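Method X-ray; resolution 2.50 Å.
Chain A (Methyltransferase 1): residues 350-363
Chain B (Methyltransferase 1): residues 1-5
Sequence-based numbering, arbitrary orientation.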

ATOM      1  N   LYS A 350       4.606 -10.608  25.247  1.00  8.59           N
ATOM      2  CA  LYS A 350       3.377 -10.308  25.976  1.00  8.79           C
ATOM      3  C   LYS A 350       3.096  -8.828  26.140  1.00  8.11           C
ATOM      4  O   LYS A 350       1.936  -8.423  26.036  1.00  8.36           O
ATOM      5  CB  LYS A 350       3.298 -11.057  27.295  1.00  9.28           C
ATOM      6  CG  LYS A 350       2.939 -12.539  27.086  1.00 12.74           C
ATOM      7  CD  LYS A 350       2.805 -13.238  28.413  1.00 16.78           C
ATOM      8  CE  LYS A 350       2.401 -14.675  28.232  1.00 19.87           C
ATOM      9  NZ  LYS A 350       2.167 -15.217  29.615  1.00 23.83           N
ATOM     10  N   VAL A 351       4.141  -8.021  26.349  1.00  7.39           N
ATOM     11  CA  VAL A 351       3.963  -6.583  26.499  1.00  7.31           C
ATOM     12  C   VAL A 351       3.570  -5.976  25.151  1.00  7.43           C
ATOM     13  O   VAL A 351       2.760  -5.054  25.084  1.00  7.08           O
ATOM     14  CB  VAL A 351       5.234  -5.863  27.078  1.00  7.89           C
ATOM     15  CG1 VAL A 351       6.409  -6.045  26.167  1.00  8.97           C
ATOM     16  CG2 VAL A 351       5.000  -4.345  27.262  1.00  5.66           C
ATOM     17  N   LEU A 352       4.144  -6.502  24.075  1.00  7.40           N
ATOM     18  CA  LEU A 352       3.850  -5.982  22.751  1.00  7.18           C
ATOM     19  C   LEU A 352       2.428  -6.359  22.402  1.00  6.45           C
ATOM     20  O   LEU A 352       1.649  -5.502  21.960  1.00  6.67           O
ATOM     21  CB  LEU A 352       4.873  -6.463  21.702  1.00  7.51           C
ATOM     22  CG  LEU A 352       4.618  -5.990  20.259  1.00  7.26           C
ATOM     23  CD1 LEU A 352       4.578  -4.461  20.188  1.00  8.16           C
ATOM     24  CD2 LEU A 352       5.620  -6.580  19.288  1.00  3.34           C
ATOM     25  N   ARG A 353       2.076  -7.626  22.626  1.00  6.29           N
ATOM     26  CA  ARG A 353       0.670  -8.043  22.602  1.00  5.01           C
ATOM     27  C   ARG A 353      -0.252  -7.056  23.357  1.00  5.11           C
ATOM     28  O   ARG A 353      -1.187  -6.511  22.775  1.00  4.83           O
ATOM     29  CB  ARG A 353       0.546  -9.475  23.087  1.00  6.39           C
ATOM     30  CG  ARG A 353      -0.887  -9.992  23.457  1.00  5.67           C
ATOM     31  CD  ARG A 353      -0.975  -9.945  24.968  1.00 10.50           C
ATOM     32  NE  ARG A 353      -0.949 -11.257  25.549  1.00 10.55           N
ATOM     33  CZ  ARG A 353      -0.682 -11.547  26.816  1.00 10.19           C
ATOM     34  NH1 ARG A 353      -0.359 -10.606  27.692  1.00  4.48           N
ATOM     35  NH2 ARG A 353      -0.767 -12.831  27.186  1.00 11.45           N
ATOM     36  N   ASP A 354       0.049  -6.728  24.604  1.00  4.76           N
ATOM     37  CA  ASP A 354      -0.782  -5.733  25.291  1.00  5.78           C
ATOM     38  C   ASP A 354      -0.835  -4.368  24.615  1.00  6.17           C
ATOM     39  O   ASP A 354      -1.893  -3.733  24.582  1.00  5.94           O
ATOM     40  CB  ASP A 354      -0.412  -5.614  26.761  1.00  5.78           C
ATOM     41  CG  ASP A 354      -0.743  -6.878  27.539  1.00  9.05           C
ATOM     42  OD1 ASP A 354      -1.472  -7.782  27.030  1.00  9.53           O
ATOM     43  OD2 ASP A 354      -0.280  -6.974  28.683  1.00 13.47           O
ATOM     44  N   LEU A 355       0.299  -3.928  24.059  1.00  6.93           N
ATOM     45  CA  LEU A 355       0.395  -2.615  23.440  1.00  6.75           C
ATOM     46  C   LEU A 355      -0.526  -2.595  22.195  1.00  6.58           C
ATOM     47  O   LEU A 355      -1.341  -1.685  22.015  1.00  5.52           O
ATOM     48  CB  LEU A 355       1.852  -2.315  23.077  1.00  7.18           C
ATOM     49  CG  LEU A 355       2.785  -1.298  23.765  1.00  8.29           C
ATOM     50  CD1 LEU A 355       2.340  -0.771  25.097  1.00  7.75           C
ATOM     51  CD2 LEU A 355       4.171  -1.869  23.880  1.00 10.15           C
ATOM     52  N   MET A 356      -0.433  -3.639  21.380  1.00  6.35           N
ATOM     53  CA  MET A 356      -1.275  -3.761  20.185  1.00  6.35           C
ATOM     54  C   MET A 356      -2.734  -3.753  20.587  1.00  6.59           C
ATOM     55  O   MET A 356      -3.539  -3.073  19.968  1.00  6.69           O
ATOM     56  CB  MET A 356      -0.950  -5.038  19.394  1.00  6.15           C
ATOM     57  CG  MET A 356       0.493  -5.136  19.047  1.00  5.84           C
ATOM     58  SD  MET A 356       1.001  -6.657  18.264  1.00 10.80           S
ATOM     59  CE  MET A 356       0.268  -7.813  19.333  1.00 16.13           C
ATOM     60  N   MET A 357      -3.057  -4.474  21.656  1.00  6.40           N
ATOM     61  CA  MET A 357      -4.429  -4.590  22.095  1.00  6.21           C
ATOM     62  C   MET A 357      -4.893  -3.218  22.570  1.00  6.36           C
ATOM     63  O   MET A 357      -5.916  -2.711  22.101  1.00  7.02           O
ATOM     64  CB  MET A 357      -4.564  -5.679  23.182  1.00  5.28           C
ATOM     65  CG  MET A 357      -5.944  -5.820  23.814  1.00  5.01           C
ATOM     66  SD  MET A 357      -6.405  -4.503  24.989  1.00  5.64           S
ATOM     67  CE  MET A 357      -5.190  -4.755  26.307  1.00  2.00           C
ATOM     68  N   LEU A 358      -4.156  -2.628  23.499  1.00  6.39           N
ATOM     69  CA  LEU A 358      -4.568  -1.348  24.128  1.00  6.75           C
ATOM     70  C   LEU A 358      -4.750  -0.190  23.118  1.00  6.91           C
ATOM     71  O   LEU A 358      -5.639   0.684  23.286  1.00  6.43           O
ATOM     72  CB  LEU A 358      -3.603  -0.940  25.266  1.00  6.22           C
ATOM     73  CG  LEU A 358      -3.982   0.320  26.049  1.00  6.29           C
ATOM     74  CD1 LEU A 358      -5.397   0.198  26.649  1.00  2.97           C
ATOM     75  CD2 LEU A 358      -2.954   0.636  27.150  1.00  4.91           C
ATOM     76  N   SER A 359      -3.906  -0.196  22.091  1.00  7.08           N
ATOM     77  CA  SER A 359      -4.004   0.714  20.936  1.00  8.21           C
ATOM     78  C   SER A 359      -5.445   0.945  20.465  1.00  7.91           C
ATOM     79  O   SER A 359      -5.877   2.081  20.206  1.00  8.34           O
ATOM     80  CB  SER A 359      -3.190   0.122  19.779  1.00  8.06           C
ATOM     81  OG  SER A 359      -3.481   0.774  18.545  1.00 13.72           O
ATOM     82  N   ASP A 360      -6.189  -0.138  20.348  1.00  7.61           N
ATOM     83  CA  ASP A 360      -7.484  -0.078  19.707  1.00  7.46           C
ATOM     84  C   ASP A 360      -8.633  -0.428  20.635  1.00  8.14           C
ATOM     85  O   ASP A 360      -9.774  -0.233  20.248  1.00  8.68           O
ATOM     86  CB  ASP A 360      -7.502  -1.014  18.496  1.00  7.31           C
ATOM     87  CG  ASP A 360      -6.512  -0.596  17.420  1.00  4.81           C
ATOM     88  OD1 ASP A 360      -6.222   0.603  17.338  1.00  2.28           O
ATOM     89  OD2 ASP A 360      -6.040  -1.456  16.638  1.00  4.18           O
ATOM     90  N   ARG A 361      -8.346  -0.927  21.846  1.00  7.86           N
ATOM     91  CA  ARG A 361      -9.400  -1.315  22.776  1.00  8.35           C
ATOM     92  C   ARG A 361     -10.545  -0.284  22.866  1.00  7.92           C
ATOM     93  O   ARG A 361     -11.722  -0.689  23.013  1.00  7.26           O
ATOM     94  CB  ARG A 361      -8.860  -1.679  24.203  1.00  8.75           C
ATOM     95  CG  ARG A 361      -9.991  -1.732  25.293  1.00 10.68           C
ATOM     96  CD  ARG A 361      -9.554  -2.090  26.742  1.00 11.05           C
ATOM     97  NE  ARG A 361      -9.166  -3.464  26.673  1.00 14.72           N
ATOM     98  CZ  ARG A 361      -9.669  -4.487  27.341  1.00 13.44           C
ATOM     99  NH1 ARG A 361     -10.599  -4.343  28.272  1.00 10.84           N
ATOM    100  NH2 ARG A 361      -9.158  -5.680  27.062  1.00 13.20           N
ATOM    101  N   TYR A 362     -10.219   1.016  22.785  1.00  6.55           N
ATOM    102  CA  TYR A 362     -11.247   2.053  23.012  1.00  6.73           C
ATOM    103  C   TYR A 362     -11.738   2.737  21.733  1.00  6.64           C
ATOM    104  O   TYR A 362     -12.621   3.623  21.770  1.00  6.15           O
ATOM    105  CB  TYR A 362     -10.804   3.081  24.082  1.00  6.91           C
ATOM    106  CG  TYR A 362     -10.582   2.439  25.450  1.00  8.57           C
ATOM    107  CD1 TYR A 362     -11.665   1.979  26.222  1.00  8.00           C
ATOM    108  CD2 TYR A 362      -9.287   2.247  25.952  1.00  8.91           C
ATOM    109  CE1 TYR A 362     -11.456   1.364  27.468  1.00  8.06           C
ATOM    110  CE2 TYR A 362      -9.069   1.631  27.183  1.00  8.49           C
ATOM    111  CZ  TYR A 362     -10.153   1.207  27.946  1.00  8.45           C
ATOM    112  OH  TYR A 362      -9.921   0.600  29.162  1.00  6.97           O
ATOM    113  N   ARG A 363     -11.183   2.303  20.607  1.00  6.02           N
ATOM    114  CA  ARG A 363     -11.543   2.880  19.347  1.00  6.84           C
ATOM    115  C   ARG A 363     -13.014   2.680  18.979  1.00  7.29           C
ATOM    116  O   ARG A 363     -13.593   3.573  18.364  1.00  8.01           O
ATOM    117  CB  ARG A 363     -10.651   2.341  18.234  1.00  7.20           C
ATOM    118  CG  ARG A 363     -10.381   3.334  17.069  1.00  4.95           C
ATOM    119  CD  ARG A 363      -9.319   2.736  16.131  1.00  2.25           C
ATOM    120  NE  ARG A 363      -8.027   2.869  16.781  1.00  2.13           N
ATOM    121  CZ  ARG A 363      -7.301   3.990  16.794  1.00  2.00           C
ATOM    122  NH1 ARG A 363      -7.726   5.108  16.190  1.00  2.00           N
ATOM    123  NH2 ARG A 363      -6.172   4.002  17.459  1.00  2.00           N
TER
ATOM    124  N   MET B   1      -2.541  -7.002  32.649  1.00 17.84           N
ATOM    125  CA  MET B   1      -2.404  -6.409  31.285  1.00 17.35           C
ATOM    126  C   MET B   1      -2.487  -4.887  31.321  1.00 16.05           C
ATOM    127  O   MET B   1      -3.089  -4.316  32.244  1.00 16.86           O
ATOM    128  CB  MET B   1      -3.522  -6.942  30.384  1.00 17.69           C
ATOM    129  CG  MET B   1      -4.882  -6.418  30.709  1.00 18.57           C
ATOM    130  SD  MET B   1      -5.949  -6.514  29.259  1.00 22.04           S
ATOM    131  CE  MET B   1      -6.031  -8.271  29.070  1.00 23.22           C
ATOM    132  N   LEU B   2      -1.969  -4.240  30.286  1.00 13.44           N
ATOM    133  CA  LEU B   2      -1.979  -2.778  30.220  1.00 11.32           C
ATOM    134  C   LEU B   2      -3.341  -2.139  30.055  1.00 10.39           C
ATOM    135  O   LEU B   2      -4.239  -2.683  29.399  1.00 10.51           O
ATOM    136  CB  LEU B   2      -1.057  -2.271  29.117  1.00 10.69           C
ATOM    137  CG  LEU B   2       0.322  -2.879  29.218  1.00  8.62           C
ATOM    138  CD1 LEU B   2       1.091  -2.475  27.981  1.00  8.77           C
ATOM    139  CD2 LEU B   2       0.979  -2.441  30.489  1.00  3.37           C
ATOM    140  N   ASP B   3      -3.483  -0.962  30.656  1.00  8.92           N
ATOM    141  CA  ASP B   3      -4.655  -0.119  30.432  1.00  7.22           C
ATOM    142  C   ASP B   3      -4.205   1.343  30.401  1.00  6.18           C
ATOM    143  O   ASP B   3      -3.152   1.677  30.889  1.00  5.20           O
ATOM    144  CB  ASP B   3      -5.721  -0.356  31.510  1.00  6.03           C
ATOM    145  CG  ASP B   3      -7.090   0.213  31.115  1.00  7.23           C
ATOM    146  OD1 ASP B   3      -7.886   0.547  32.024  1.00  7.25           O
ATOM    147  OD2 ASP B   3      -7.385   0.350  29.902  1.00  4.03           O
ATOM    148  N   PHE B   4      -5.012   2.192  29.798  1.00  5.90           N
ATOM    149  CA  PHE B   4      -4.798   3.626  29.778  1.00  6.09           C
ATOM    150  C   PHE B   4      -5.342   4.326  31.029  1.00  6.76           C
ATOM    151  O   PHE B   4      -6.290   3.840  31.641  1.00  7.43           O
ATOM    152  CB  PHE B   4      -5.558   4.198  28.582  1.00  5.47           C
ATOM    153  CG  PHE B   4      -4.854   4.038  27.274  1.00  3.96           C
ATOM    154  CD1 PHE B   4      -5.566   3.817  26.128  1.00  2.60           C
ATOM    155  CD2 PHE B   4      -3.471   4.137  27.186  1.00  4.78           C
ATOM    156  CE1 PHE B   4      -4.926   3.692  24.911  1.00  2.07           C
ATOM    157  CE2 PHE B   4      -2.843   4.008  25.969  1.00  3.03           C
ATOM    158  CZ  PHE B   4      -3.586   3.796  24.834  1.00  2.00           C
ATOM    159  N   THR B   5      -4.749   5.463  31.405  1.00  6.88           N
ATOM    160  CA  THR B   5      -5.445   6.457  32.224  1.00  6.98           C
ATOM    161  C   THR B   5      -6.426   7.202  31.304  1.00  7.68           C
ATOM    162  O   THR B   5      -6.308   7.126  30.090  1.00  8.22           O
ATOM    163  CB  THR B   5      -4.487   7.507  32.845  1.00  6.63           C
ATOM    164  OG1 THR B   5      -3.941   8.316  31.804  1.00  6.14           O
ATOM    165  CG2 THR B   5      -3.374   6.866  33.622  1.00  4.78           C
TER

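The most distinctive feature of this contact is the way Leu A358 sits on the ring of Phe B4. Its CG lies 3.6 Å from the centroid of the Phe B4 ring and only 8° off the ring normal, so the branch point of the leucine is placed almost exactly over the aromatic face, the arrangement expected of a CH-pi interaction. CD2 of Leu A358 covers the same face, 3.5 Å from Phe B4 CD2, and also packs 4.0 Å from Leu B2 CB. The backbone takes part as well: Leu A358 O is 3.5 Å from Phe B4 CE1.

Across this contact a helix meets an extended N-terminal segment. The helical repeat of i to i+4 hydrogen bonds, such as Leu A358 N to Asp A354 O at 2.7 Å, brings Asp A354 and Leu A358 to the same side, and both direct their CA-to-CB bonds toward chain B. Their CA atoms are matched with Leu B2 (5.9 Å from CA of Asp A354) and Asp B3 (6.4 Å from CA of Leu A358).

Leu B2 has the most area covered of any residue here. Its CD1 approaches Leu A355 CD1 at 3.6 Å, Asp A354 CB at 3.7 Å and, more loosely, Val A351 CG2 at 4.4 Å. Leu A355 reaches it although its CA-to-CB bond points away; the end of the side chain comes back nearer, with chi1 at -109°, between the standard wells.

A single hydrogen bond crosses the two stretches, from Tyr A362 OH to Asp B3 OD2 at 2.7 Å. The carboxylate oxygen lies near the plane of the tyrosine ring, as suits a phenolic donor. The ring edge also meets Phe B4, with Tyr A362 CD2 4.0 Å from Phe B4 CD1, so Phe B4 has the leucine over one face and the tyrosine at its edge.

At the chain terminus the polar contacts are less direct. Asp A354 OD2 is 4.6 Å from Met B1 N, which places opposite charges near each other but beyond salt-bridge range. The other carboxylate oxygen, OD1, is bridged within the helix by Arg A353 NH1 at 3.1 Å. The Met B1 side chain also packs through its sulfur: its SD lies 3.5 Å from Met A357 CE and 4.0 Å from Arg A361 NH2, oblique to the guanidinium. Arg A361 NE in turn makes a weak hydrogen bond to Met A357 SD at 3.4 Å, linking the two side chains that approach Met B1 SD.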